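Local coordinates for putative aspartyl-tRNA synthetase (Leishmania major, PDB 6OD8), which probably catalyses the ATP-dependent attachment of L-aspartate to its cognate tRNA, releasing AMP and diphosphate, at residues S77-P82 with V89-R94. Sequence-based numbering, arbitrary orientation.
Sequences SELSRP and VLIRAR
Leu79 meets Ile91 tip to tip, and that pair makes up most of the contact. Both methyls of Leu79 face the same atom: CD2 of Leu79 lies 3.8 Å from CD1 of Ile91, and CD1 of Leu79 is 3.9 Å from that same Ile91 CD1. CG1 of Ile91 stands beside the backbone N and anti to the carbonyl carbon (chi1 -53°), which carries its CD1 toward Leu79. This close approach holds for one of two modelled conformers of Ile91 and is therefore doubtful in detail. Toward Val89 the packing slackens, with CG2 of Val89 4.3 Å from Leu79 CD2. The backbones stay well apart, Leu79 CA and Ile91 CA being 9.2 Å from each other. Val116 and Val149, from two further strands, also touch Leu79, so the loop leading to strand 88-100 packs its leucine against three strands of the OB-fold.

The outer side of the loop is polar and partly exposed. A type I turn runs from Glu78 to Arg81, closed by Arg81 N to Glu78 O at 3.1 Å, and a salt bridge spans it, Arg81 NH1 to Glu78 OE1 at 2.8 Å, although the arginine is poorly ordered. Ser80 OG gives the loop a polar hold elsewhere, on His161. No hydrogen bond joins 77-82 to 89-94, which implies that hydrophobic burial, not directional bonding, is what these two segments contribute to each other.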
loop_
_atom_site.group_PDB
_atom_site.type_symbol
_atom_site.label_atom_id
_atom_site.label_comp_id
_atom_site.label_asym_id
_atom_site.label_seq_id
_atom_site.Cartn_x
_atom_site.Cartn_y
_atom_site.Cartn_z
ATOM N N SER A 77 17.544 3.282 22.004
ATOM C CA SER A 77 16.599 4.393 22.098
ATOM C C SER A 77 16.097 4.598 23.520
ATOM O O SER A 77 15.721 5.717 23.888
ATOM C CB SER A 77 15.421 4.162 21.148
ATOM O OG SER A 77 14.819 2.885 21.361
ATOM N N GLU A 78 16.105 3.541 24.342
ATOM C CA GLU A 78 15.534 3.578 25.681
ATOM C C GLU A 78 16.530 3.984 26.765
ATOM O O GLU A 78 16.134 4.104 27.925
ATOM C CB GLU A 78 14.933 2.206 26.030
ATOM C CG GLU A 78 13.680 1.827 25.240
ATOM C CD GLU A 78 13.178 0.411 25.551
ATOM O OE1 GLU A 78 13.751 -0.262 26.440
ATOM O OE2 GLU A 78 12.209 -0.035 24.896
ATOM N N LEU A 79 17.799 4.224 26.420
ATOM C CA LEU A 79 18.858 4.328 27.420
ATOM C C LEU A 79 18.777 5.575 28.287
ATOM O O LEU A 79 19.484 5.647 29.302
ATOM C CB LEU A 79 20.217 4.279 26.727
ATOM C CG LEU A 79 20.596 2.886 26.246
ATOM C CD1 LEU A 79 21.917 2.907 25.470
ATOM C CD2 LEU A 79 20.663 1.966 27.450
ATOM N N SER A 80 17.961 6.556 27.925
ATOM C CA SER A 80 17.838 7.737 28.759
ATOM C C SER A 80 16.665 7.659 29.731
ATOM O O SER A 80 16.501 8.571 30.549
ATOM C CB SER A 80 17.738 8.987 27.882
ATOM O OG SER A 80 19.032 9.355 27.427
ATOM N N ARG A 81 15.874 6.589 29.676
ATOM C CA ARG A 81 14.843 6.351 30.675
ATOM C C ARG A 81 15.451 6.432 32.075
ATOM O O ARG A 81 16.481 5.792 32.335
ATOM C CB ARG A 81 14.194 4.981 30.459
ATOM C CG ARG A 81 13.122 4.936 29.365
ATOM C CD ARG A 81 12.818 3.496 28.930
ATOM N NE ARG A 81 12.808 2.556 30.056
ATOM C CZ ARG A 81 12.628 1.240 29.944
ATOM N NH1 ARG A 81 12.437 0.689 28.752
ATOM N NH2 ARG A 81 12.640 0.470 31.029
ATOM N N PRO A 82 14.863 7.207 32.991
ATOM C CA PRO A 82 15.499 7.403 34.305
ATOM C C PRO A 82 15.624 6.129 35.125
ATOM O O PRO A 82 16.498 6.063 35.996
ATOM C CB PRO A 82 14.577 8.418 34.994
ATOM C CG PRO A 82 13.249 8.195 34.350
ATOM C CD PRO A 82 13.550 7.870 32.911
ATOM N N VAL A 89 22.872 -3.193 31.869
ATOM C CA VAL A 89 21.908 -3.673 30.881
ATOM C C VAL A 89 22.628 -4.294 29.688
ATOM O O VAL A 89 23.832 -4.123 29.487
ATOM C CB VAL A 89 20.965 -2.549 30.390
ATOM C CG1 VAL A 89 20.147 -1.993 31.545
ATOM C CG2 VAL A 89 21.773 -1.453 29.741
ATOM N N LEU A 90 21.853 -5.005 28.878
ATOM C CA LEU A 90 22.338 -5.668 27.672
ATOM C C LEU A 90 21.823 -4.907 26.466
ATOM O O LEU A 90 20.610 -4.790 26.284
ATOM C CB LEU A 90 21.859 -7.119 27.621
ATOM C CG LEU A 90 22.203 -7.890 26.349
ATOM C CD1 LEU A 90 23.709 -8.090 26.240
ATOM C CD2 LEU A 90 21.468 -9.218 26.354
ATOM N N ILE A 91 22.739 -4.413 25.643
ATOM C CA ILE A 91 22.392 -3.633 24.462
ATOM C C ILE A 91 23.047 -4.273 23.247
ATOM O O ILE A 91 24.186 -4.747 23.315
ATOM C CB ILE A 91 22.842 -2.164 24.614
ATOM C CG1 ILE A 91 22.309 -1.575 25.923
ATOM C CG2 ILE A 91 22.365 -1.328 23.437
ATOM C CD1 ILE A 91 23.275 -0.609 26.588
ATOM N N ARG A 92 22.321 -4.281 22.127
ATOM C CA ARG A 92 22.883 -4.650 20.835
ATOM C C ARG A 92 22.963 -3.391 19.977
ATOM O O ARG A 92 21.956 -2.700 19.797
ATOM C CB ARG A 92 22.023 -5.720 20.160
ATOM C CG ARG A 92 22.589 -6.211 18.849
ATOM C CD ARG A 92 21.851 -7.467 18.426
ATOM N NE ARG A 92 22.091 -8.552 19.390
ATOM C CZ ARG A 92 21.504 -9.748 19.342
ATOM N NH1 ARG A 92 20.632 -10.014 18.373
ATOM N NH2 ARG A 92 21.789 -10.676 20.269
ATOM N N ALA A 93 24.155 -3.078 19.462
ATOM C CA ALA A 93 24.336 -1.813 18.768
ATOM C C ALA A 93 25.449 -1.921 17.733
ATOM O O ALA A 93 26.279 -2.836 17.766
ATOM C CB ALA A 93 24.666 -0.683 19.762
ATOM N N ARG A 94 25.458 -0.929 16.839
ATOM C CA ARG A 94 26.546 -0.685 15.897
ATOM C C ARG A 94 27.700 0.040 16.569
ATOM O O ARG A 94 27.494 0.953 17.367
ATOM C CB ARG A 94 26.054 0.182 14.731
ATOM C CG ARG A 94 25.085 -0.508 13.813
ATOM C CD ARG A 94 25.786 -1.045 12.589
ATOM N NE ARG A 94 24.812 -1.519 11.602
ATOM C CZ ARG A 94 25.078 -2.437 10.679
ATOM N NH1 ARG A 94 26.283 -2.981 10.605
ATOM N NH2 ARG A 94 24.142 -2.794 9.811
#